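Local coordinates for protein transcription elongation factor Spt5 (Methanocaldococcus jannaschii, PDB 3LPE) that stimulates transcription elongation as a heterodimer with Spt4, its NusG N-terminal (NGN) domain, the part described here, contacting RNA polymerase, at residues Thr17-Gly20 with Gln21-Asn24; Ala30-Ala33 with Glu34-Leu38; Glu47-Lys50 with Gly51-Leu54; Glu58-Gly61 with Asp62-Leu66. All coordinates share one frame; numbering follows the deposited sequence.

Contact 1 (Thr17-Gly20 with Gln21-Asn24); sequences TMVG and QEKN
Met18 to Gln21 form a type II beta turn, closed by Gln21 N donating to Met18 O at 3.0 Å, and the chain passes straight from it into a helix, with Gln21 at the N-cap. Met18 O is gripped twice: the Thr17 hydroxyl also donates to it, OG1 to O 2.9 Å, and the two donors arrive from opposite faces of the carbonyl plane. Thr17 OG1 can do so because chi1 of 76° sets it between its own backbone N and carbonyl carbon. Glu22 supplies the second tie. Its chain, bent at chi2 (87°), folds back over the turn, and OE2 takes Gly20 N at 2.9 Å in a nearly straight bond of 172°, the N-H approaching from above the carboxylate plane. The same OE2 accepts from Gly51 N, so one carboxylate oxygen pins two loops. The carbon chain of Glu22 crosses Thr17 at about a right angle, CG lying 3.9 Å from OG1. On the outer side, Gln21 CG rests 4.0 Å from Met18 CB, while Gln21 OE1 accepts from Asn24 ND2 at 3.0 Å and from Arg72. A water joins Gly20 O to Asn24 N, bridging turn and first helical turn. The unit connects strand 12-17 to helix 22-35, with Thr17 and Glu22 packing on Val53 of strand 52-57 and Lys23 on Trp27 of the neighbouring Spt4 chain (RNA polymerase subunit E'').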
loop_
_atom_site.group_PDB
_atom_site.type_symbol
_atom_site.label_atom_id
_atom_site.label_comp_id
_atom_site.label_asym_id
_atom_site.label_seq_id
_atom_site.Cartn_x
_atom_site.Cartn_y
_atom_site.Cartn_z
ATOM N N THR A 17 7.666 -2.251 -11.289
ATOM C CA THR A 17 8.417 -3.330 -10.699
ATOM C C THR A 17 8.359 -4.514 -11.625
ATOM O O THR A 17 7.633 -4.483 -12.620
ATOM C CB THR A 17 7.804 -3.762 -9.351
ATOM O OG1 THR A 17 6.626 -4.547 -9.589
ATOM C CG2 THR A 17 7.448 -2.501 -8.475
ATOM N N MET A 18 9.083 -5.573 -11.268
ATOM C CA MET A 18 8.885 -6.856 -11.908
ATOM C C MET A 18 7.513 -7.413 -11.599
ATOM O O MET A 18 6.997 -7.311 -10.476
ATOM C CB MET A 18 9.972 -7.851 -11.498
ATOM C CG MET A 18 11.348 -7.373 -11.934
ATOM S SD MET A 18 12.565 -8.571 -11.474
ATOM C CE MET A 18 12.320 -9.762 -12.807
ATOM N N VAL A 19 6.919 -8.018 -12.614
ATOM C CA VAL A 19 5.597 -8.602 -12.475
ATOM C C VAL A 19 5.644 -9.706 -11.448
ATOM O O VAL A 19 6.508 -10.574 -11.497
ATOM C CB VAL A 19 5.063 -9.118 -13.839
ATOM C CG1 VAL A 19 3.816 -9.962 -13.655
ATOM C CG2 VAL A 19 4.792 -7.935 -14.769
ATOM N N GLY A 20 4.716 -9.666 -10.494
ATOM C CA GLY A 20 4.691 -10.690 -9.468
ATOM C C GLY A 20 5.463 -10.327 -8.208
ATOM O O GLY A 20 5.333 -11.004 -7.184
ATOM N N GLN A 21 6.249 -9.255 -8.263
ATOM C CA GLN A 21 6.995 -8.794 -7.106
ATOM C C GLN A 21 6.339 -7.580 -6.417
ATOM O O GLN A 21 6.963 -6.915 -5.595
ATOM C CB GLN A 21 8.422 -8.405 -7.516
ATOM C CG GLN A 21 9.242 -9.585 -8.024
ATOM C CD GLN A 21 9.486 -10.601 -6.949
ATOM O OE1 GLN A 21 9.899 -10.250 -5.846
ATOM N NE2 GLN A 21 9.231 -11.873 -7.253
ATOM N N GLU A 22 5.098 -7.294 -6.755
ATOM C CA GLU A 22 4.487 -6.047 -6.316
ATOM C C GLU A 22 4.378 -5.958 -4.794
ATOM O O GLU A 22 4.836 -4.997 -4.186
ATOM C CB GLU A 22 3.117 -5.870 -6.961
ATOM C CG GLU A 22 3.159 -5.906 -8.498
ATOM C CD GLU A 22 3.059 -7.309 -9.072
ATOM O OE1 GLU A 22 3.085 -8.299 -8.305
ATOM O OE2 GLU A 22 2.925 -7.414 -10.307
ATOM N N LYS A 23 3.762 -6.956 -4.191
ATOM C CA LYS A 23 3.603 -6.977 -2.730
ATOM C C LYS A 23 4.948 -7.042 -2.023
ATOM O O LYS A 23 5.147 -6.372 -1.011
ATOM C CB LYS A 23 2.733 -8.159 -2.296
ATOM C CG LYS A 23 1.243 -7.957 -2.525
ATOM C CD LYS A 23 0.505 -9.268 -2.270
ATOM C CE LYS A 23 -0.971 -9.154 -2.510
ATOM N NZ LYS A 23 -1.637 -10.450 -2.201
ATOM N N ASN A 24 5.872 -7.844 -2.555
ATOM C CA ASN A 24 7.211 -7.926 -1.986
ATOM C C ASN A 24 7.845 -6.557 -1.931
ATOM O O ASN A 24 8.385 -6.152 -0.906
ATOM C CB ASN A 24 8.130 -8.880 -2.789
ATOM C CG ASN A 24 7.798 -10.352 -2.568
ATOM O OD1 ASN A 24 7.065 -10.707 -1.651
ATOM N ND2 ASN A 24 8.354 -11.218 -3.415
HETATM O O HOH W 1 5.099 -9.876 -4.408
#

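Contact 2 (Ala30-Ala33 with Glu34-Leu38); sequences ASRA and EKEQL
This is a local contact at the C-terminal end of helix 22-35, where Arg32 and Glu36 meet along one flank and the last helical turn gives way to the link toward strand 40-45. Glu36 lays its CG over one face of the Arg32 guanidinium, offset toward the rim, with CG 3.8 Å from NH1. The two flat groups are only 23° apart in tilt, yet Glu36 OE2 stands 4.3 Å from Arg32 NH1 and well out of the guanidinium plane, so the opposite charges probably attract, but no N-H is aimed at the oxygen. Arg32 reaches past Glu36 because CG lies opposite the backbone N (chi1 -178°) and the chain stays extended to NE; its NH2 donates to Glu65 O in helix 60-67. In the backbone, Glu34 N bonds Ala30 O at 3.1 Å and Glu36 N bonds Arg32 O at 2.9 Å, the usual i to i+4 ladder. The helix then stops in a Schellman motif: Gln37 takes a positive phi of 54°, and Leu38 N turns back to Ala33 O at 3.0 Å, in the carbonyl plane. This reversal brings the Leu38 side chain over the helix end, CD1 lying 4.1 Å from Ala33 CA, and from there it packs on Glu65 and Leu66. Ala30 and Ala33 lie against Ile43 and Val40 of strand 40-45 and also meet Ile32 and Ile34 of the Spt4 chain, whose Lys50 forms a salt bridge with Glu34 OE2.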
loop_
_atom_site.group_PDB
_atom_site.type_symbol
_atom_site.label_atom_id
_atom_site.label_comp_id
_atom_site.label_asym_id
_atom_site.label_seq_id
_atom_site.Cartn_x
_atom_site.Cartn_y
_atom_site.Cartn_z
ATOM N N ALA A 30 7.926 -0.073 2.595
ATOM C CA ALA A 30 7.382 0.410 3.876
ATOM C C ALA A 30 8.476 0.398 4.946
ATOM O O ALA A 30 8.625 1.339 5.717
ATOM C CB ALA A 30 6.200 -0.436 4.313
ATOM N N SER A 31 9.251 -0.678 4.982
ATOM C CA SER A 31 10.382 -0.775 5.890
ATOM C C SER A 31 11.382 0.350 5.660
ATOM O O SER A 31 11.815 0.997 6.609
ATOM C CB SER A 31 11.067 -2.137 5.742
ATOM O OG SER A 31 10.163 -3.156 6.113
ATOM N N ARG A 32 11.746 0.598 4.404
ATOM C CA ARG A 32 12.718 1.642 4.126
ATOM C C ARG A 32 12.181 3.034 4.452
ATOM O O ARG A 32 12.927 3.911 4.890
ATOM C CB ARG A 32 13.200 1.582 2.670
ATOM C CG ARG A 32 14.254 2.609 2.331
ATOM C CD ARG A 32 14.932 2.273 1.011
ATOM N NE ARG A 32 15.691 3.398 0.476
ATOM C CZ ARG A 32 16.922 3.725 0.857
ATOM N NH1 ARG A 32 17.539 3.018 1.797
ATOM N NH2 ARG A 32 17.530 4.770 0.307
ATOM N N ALA A 33 10.896 3.249 4.199
ATOM C CA ALA A 33 10.284 4.542 4.456
ATOM C C ALA A 33 10.375 4.874 5.958
ATOM O O ALA A 33 10.743 5.978 6.330
ATOM C CB ALA A 33 8.829 4.549 3.979
ATOM N N GLU A 34 10.055 3.895 6.799
ATOM C CA GLU A 34 10.103 4.085 8.245
ATOM C C GLU A 34 11.540 4.264 8.726
ATOM O O GLU A 34 11.846 5.212 9.453
ATOM C CB GLU A 34 9.426 2.926 8.972
ATOM C CG GLU A 34 7.912 2.850 8.757
ATOM C CD GLU A 34 7.220 1.914 9.738
ATOM O OE1 GLU A 34 7.897 1.404 10.658
ATOM O OE2 GLU A 34 5.997 1.693 9.589
ATOM N N LYS A 35 12.425 3.365 8.310
ATOM C CA LYS A 35 13.828 3.444 8.706
ATOM C C LYS A 35 14.495 4.758 8.297
ATOM O O LYS A 35 15.217 5.351 9.089
ATOM C CB LYS A 35 14.624 2.246 8.177
ATOM C CG LYS A 35 14.488 0.975 9.026
ATOM C CD LYS A 35 13.089 0.345 8.922
ATOM C CE LYS A 35 12.916 -0.872 9.835
ATOM N NZ LYS A 35 13.669 -2.087 9.394
ATOM N N GLU A 36 14.251 5.208 7.067
ATOM C CA GLU A 36 14.893 6.419 6.542
ATOM C C GLU A 36 14.071 7.685 6.796
ATOM O O GLU A 36 14.461 8.780 6.382
ATOM C CB GLU A 36 15.178 6.281 5.037
ATOM C CG GLU A 36 16.167 5.173 4.672
ATOM C CD GLU A 36 17.556 5.415 5.240
ATOM O OE1 GLU A 36 18.042 6.566 5.151
ATOM O OE2 GLU A 36 18.164 4.455 5.770
ATOM N N GLN A 37 12.936 7.527 7.472
ATOM C CA GLN A 37 12.058 8.663 7.798
ATOM C C GLN A 37 11.676 9.488 6.573
ATOM O O GLN A 37 11.768 10.710 6.591
ATOM C CB GLN A 37 12.718 9.560 8.851
ATOM C CG GLN A 37 13.019 8.854 10.153
ATOM C CD GLN A 37 13.826 9.725 11.123
ATOM O OE1 GLN A 37 14.545 9.211 11.980
ATOM N NE2 GLN A 37 13.713 11.044 10.981
ATOM N N LEU A 38 11.269 8.809 5.505
ATOM C CA LEU A 38 10.836 9.475 4.285
ATOM C C LEU A 38 9.380 9.873 4.404
ATOM O O LEU A 38 8.608 9.211 5.096
ATOM C CB LEU A 38 11.004 8.528 3.099
ATOM C CG LEU A 38 12.412 7.957 2.933
ATOM C CD1 LEU A 38 12.419 6.899 1.836
ATOM C CD2 LEU A 38 13.408 9.070 2.632
#

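Contact 3 (Glu47-Lys50 with Gly51-Leu54); sequences ESLK and GYVL
Apolar packing joins Leu49 to Tyr52 and Leu54. Leu49 CG sits 3.9 Å from Tyr52 CB, so it meets the root of the tyrosine side chain, and Leu49 CD2 reaches on to Leu54 CD2 at 4.1 Å. Both pairs of side chains cross at about a right angle. The reach depends on the leucine's first torsion, -174°, which swings CG away from its backbone N and toward the strand. A polar carbonyl meets the other part of the tyrosine: Lys50 O lies near the ring plane at its edge, 3.3 Å from CD1. No direct hydrogen bond spans the two segments. A water lies between two carbonyls and can donate to either, 2.8 Å from Leu49 O and 2.6 Å from Tyr52 O, two acceptors 3.5 Å apart; with more acceptors in reach than protons, it need not hold both at once. In the backbone, Leu49 to Tyr52 make a type II turn. Gly51, at the third position of the turn, has a positive phi of 85°, as type II turns commonly do. Val53 bonds through its backbone to Val15, and Leu54 to Leu44, while the Leu54 side chain packs on Ile86 and Leu89 of helix 83-90. A type II turn here leads the connection from strand 40-45 into strand 52-57, a central strand of the antiparallel sheet in the NGN domain.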
loop_
_atom_site.group_PDB
_atom_site.type_symbol
_atom_site.label_atom_id
_atom_site.label_comp_id
_atom_site.label_asym_id
_atom_site.label_seq_id
_atom_site.Cartn_x
_atom_site.Cartn_y
_atom_site.Cartn_z
ATOM N N GLU A 47 -3.978 -6.139 -7.429
ATOM C CA GLU A 47 -3.885 -7.304 -8.298
ATOM C C GLU A 47 -4.265 -6.932 -9.719
ATOM O O GLU A 47 -3.896 -7.614 -10.662
ATOM C CB GLU A 47 -4.790 -8.435 -7.803
ATOM C CG GLU A 47 -4.260 -9.146 -6.579
ATOM C CD GLU A 47 -2.875 -9.717 -6.799
ATOM O OE1 GLU A 47 -2.034 -9.629 -5.877
ATOM O OE2 GLU A 47 -2.621 -10.248 -7.899
ATOM N N SER A 48 -5.009 -5.847 -9.877
ATOM C CA SER A 48 -5.476 -5.479 -11.200
ATOM C C SER A 48 -4.455 -4.552 -11.854
ATOM O O SER A 48 -4.673 -4.013 -12.941
ATOM C CB SER A 48 -6.870 -4.845 -11.122
ATOM O OG SER A 48 -6.763 -3.483 -10.791
ATOM N N LEU A 49 -3.319 -4.397 -11.192
ATOM C CA LEU A 49 -2.259 -3.541 -11.709
ATOM C C LEU A 49 -0.902 -4.216 -11.603
ATOM O O LEU A 49 -0.081 -3.851 -10.767
ATOM C CB LEU A 49 -2.231 -2.214 -10.958
ATOM C CG LEU A 49 -1.261 -1.182 -11.516
ATOM C CD1 LEU A 49 -1.522 -1.005 -13.004
ATOM C CD2 LEU A 49 -1.404 0.142 -10.773
ATOM N N LYS A 50 -0.665 -5.206 -12.452
ATOM C CA LYS A 50 0.561 -5.991 -12.345
ATOM C C LYS A 50 1.781 -5.214 -12.841
ATOM O O LYS A 50 1.707 -4.494 -13.839
ATOM C CB LYS A 50 0.412 -7.287 -13.118
ATOM C CG LYS A 50 -0.932 -7.953 -12.921
ATOM C CD LYS A 50 -1.267 -8.830 -14.119
ATOM C CE LYS A 50 -2.773 -8.922 -14.351
ATOM N NZ LYS A 50 -3.094 -9.314 -15.760
ATOM N N GLY A 51 2.898 -5.367 -12.145
ATOM C CA GLY A 51 4.136 -4.700 -12.515
ATOM C C GLY A 51 4.292 -3.287 -12.004
ATOM O O GLY A 51 5.254 -2.598 -12.368
ATOM N N TYR A 52 3.371 -2.849 -11.149
ATOM C CA TYR A 52 3.442 -1.494 -10.590
ATOM C C TYR A 52 2.999 -1.435 -9.140
ATOM O O TYR A 52 2.131 -2.174 -8.715
ATOM C CB TYR A 52 2.566 -0.528 -11.389
ATOM C CG TYR A 52 3.040 -0.402 -12.801
ATOM C CD1 TYR A 52 2.605 -1.289 -13.774
ATOM C CD2 TYR A 52 3.968 0.564 -13.150
ATOM C CE1 TYR A 52 3.063 -1.207 -15.076
ATOM C CE2 TYR A 52 4.442 0.649 -14.455
ATOM C CZ TYR A 52 3.980 -0.237 -15.401
ATOM O OH TYR A 52 4.443 -0.155 -16.686
ATOM N N VAL A 53 3.616 -0.536 -8.403
ATOM C CA VAL A 53 3.206 -0.246 -7.033
ATOM C C VAL A 53 2.971 1.260 -6.988
ATOM O O VAL A 53 3.736 2.040 -7.581
ATOM C CB VAL A 53 4.299 -0.680 -6.024
ATOM C CG1 VAL A 53 3.951 -0.237 -4.624
ATOM C CG2 VAL A 53 4.455 -2.202 -6.054
ATOM N N LEU A 54 1.900 1.677 -6.322
ATOM C CA LEU A 54 1.567 3.100 -6.238
ATOM C C LEU A 54 2.062 3.636 -4.910
ATOM O O LEU A 54 1.794 3.024 -3.890
ATOM C CB LEU A 54 0.054 3.263 -6.308
ATOM C CG LEU A 54 -0.567 2.781 -7.629
ATOM C CD1 LEU A 54 -2.070 2.984 -7.645
ATOM C CD2 LEU A 54 0.066 3.480 -8.818
HETATM O O HOH W 2 0.127 -3.692 -8.009
#

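Contact 4 (Glu58-Gly61 with Asp62-Leu66); sequences ETKG and DVEEL
Thr59 and Asp62 interlock at the start of helix 60-67, the tight part of this local contact. The Thr59 hydroxyl donates to Asp62 OD2, OG1 to OD2 2.5 Å, meeting the carboxylate from above its plane, and the same OG1 accepts from Asp62 N at 3.1 Å. Thr59 N closes the exchange with a weak bond to OD2, bent to 126°. The threonine's chi1 of 71° puts OG1 beside both its backbone N and its carbonyl carbon, facing Asp62 N, and the two side chains cross at about a right angle. Asp62 OD1 is engaged separately by Asp39 N, so both carboxylate oxygens have partners. Further along the helix, Glu64 N to Lys60 O and Glu65 N to Gly61 O, both 2.9 Å, start the helical ladder, and buried Val63 packs on Phe13, Val15, Val55 and Ile76 of the sheet. The Lys60-Glu64 side is looser: the extended lysine passes CE 3.8 Å from Glu64 OE2, but its NZ stays 4.6 Å from that oxygen, and a water links the two only weakly. Thr59 as N-cap with Asp62 three residues on is a classic capping box, here opening the helix that follows strand 52-57.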
loop_
_atom_site.group_PDB
_atom_site.type_symbol
_atom_site.label_atom_id
_atom_site.label_comp_id
_atom_site.label_asym_id
_atom_site.label_seq_id
_atom_site.Cartn_x
_atom_site.Cartn_y
_atom_site.Cartn_z
ATOM N N GLU A 58 5.097 12.990 -0.259
ATOM C CA GLU A 58 5.071 14.441 -0.281
ATOM C C GLU A 58 5.715 14.997 -1.546
ATOM O O GLU A 58 5.220 15.962 -2.133
ATOM C CB GLU A 58 5.805 15.004 0.926
ATOM C CG GLU A 58 5.557 16.506 1.128
ATOM C CD GLU A 58 4.076 16.850 1.219
ATOM O OE1 GLU A 58 3.293 16.027 1.740
ATOM O OE2 GLU A 58 3.695 17.945 0.758
ATOM N N THR A 59 6.826 14.387 -1.964
ATOM C CA THR A 59 7.555 14.858 -3.137
ATOM C C THR A 59 8.035 13.694 -3.971
ATOM O O THR A 59 8.125 12.582 -3.479
ATOM C CB THR A 59 8.806 15.653 -2.734
ATOM O OG1 THR A 59 9.794 14.761 -2.188
ATOM C CG2 THR A 59 8.451 16.718 -1.707
ATOM N N LYS A 60 8.391 13.956 -5.224
ATOM C CA LYS A 60 8.949 12.897 -6.065
ATOM C C LYS A 60 10.285 12.429 -5.491
ATOM O O LYS A 60 10.643 11.242 -5.564
ATOM C CB LYS A 60 9.132 13.381 -7.503
ATOM C CG LYS A 60 9.524 12.237 -8.455
ATOM C CD LYS A 60 9.448 12.637 -9.908
ATOM C CE LYS A 60 9.731 11.422 -10.781
ATOM N NZ LYS A 60 9.621 11.716 -12.227
ATOM N N GLY A 61 11.026 13.371 -4.908
ATOM C CA GLY A 61 12.299 13.057 -4.288
ATOM C C GLY A 61 12.196 11.995 -3.210
ATOM O O GLY A 61 13.103 11.175 -3.042
ATOM N N ASP A 62 11.096 12.008 -2.460
ATOM C CA ASP A 62 10.863 10.964 -1.468
ATOM C C ASP A 62 10.815 9.588 -2.128
ATOM O O ASP A 62 11.374 8.620 -1.611
ATOM C CB ASP A 62 9.571 11.231 -0.700
ATOM C CG ASP A 62 9.693 12.416 0.238
ATOM O OD1 ASP A 62 10.332 12.273 1.301
ATOM O OD2 ASP A 62 9.170 13.494 -0.091
ATOM N N VAL A 63 10.141 9.511 -3.268
ATOM C CA VAL A 63 10.003 8.252 -3.984
ATOM C C VAL A 63 11.342 7.830 -4.604
ATOM O O VAL A 63 11.677 6.657 -4.623
ATOM C CB VAL A 63 8.896 8.325 -5.065
ATOM C CG1 VAL A 63 8.671 6.953 -5.700
ATOM C CG2 VAL A 63 7.596 8.810 -4.436
ATOM N N GLU A 64 12.109 8.797 -5.087
ATOM C CA GLU A 64 13.425 8.510 -5.630
ATOM C C GLU A 64 14.322 7.912 -4.562
ATOM O O GLU A 64 15.035 6.937 -4.821
ATOM C CB GLU A 64 14.069 9.781 -6.206
ATOM C CG GLU A 64 13.326 10.392 -7.383
ATOM C CD GLU A 64 13.608 9.676 -8.698
ATOM O OE1 GLU A 64 14.215 8.583 -8.662
ATOM O OE2 GLU A 64 13.226 10.206 -9.768
ATOM N N GLU A 65 14.295 8.502 -3.364
ATOM C CA GLU A 65 15.110 7.994 -2.268
ATOM C C GLU A 65 14.591 6.636 -1.806
ATOM O O GLU A 65 15.364 5.744 -1.444
ATOM C CB GLU A 65 15.134 8.979 -1.096
ATOM C CG GLU A 65 16.134 8.600 -0.001
ATOM C CD GLU A 65 17.579 8.617 -0.484
ATOM O OE1 GLU A 65 17.848 9.201 -1.550
ATOM O OE2 GLU A 65 18.452 8.052 0.202
ATOM N N LEU A 66 13.275 6.484 -1.831
ATOM C CA LEU A 66 12.642 5.235 -1.416
ATOM C C LEU A 66 13.156 4.061 -2.269
ATOM O O LEU A 66 13.488 2.996 -1.747
ATOM C CB LEU A 66 11.113 5.365 -1.547
ATOM C CG LEU A 66 10.302 4.118 -1.193
ATOM C CD1 LEU A 66 10.406 3.860 0.327
ATOM C CD2 LEU A 66 8.857 4.268 -1.627
HETATM O O HOH W 3 11.851 9.206 -12.727
#

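Overall arrangement
The contacts follow one another along the chain without overlap, each marking a boundary in the alpha+beta NGN domain. Contacts 1 and 2 mark the two ends of helix 22-35, their centres 19 Å apart. Contact 3 leads into strand 52-57 and lies beside contact 1, centres about 8 Å apart, joined by Thr17 N to Gly51 O. Contact 4 starts helix 60-67 after that strand and touches contact 2, centres about 11 Å apart, through an Arg32-Glu65 salt bridge. Two neighbouring pairs thus sit at separate places around one antiparallel sheet. Spt4 meets helix 22-35 at both contacts 1 and 2, placing these ends at the heterodimer interface, whereas no other chain touches contact 4.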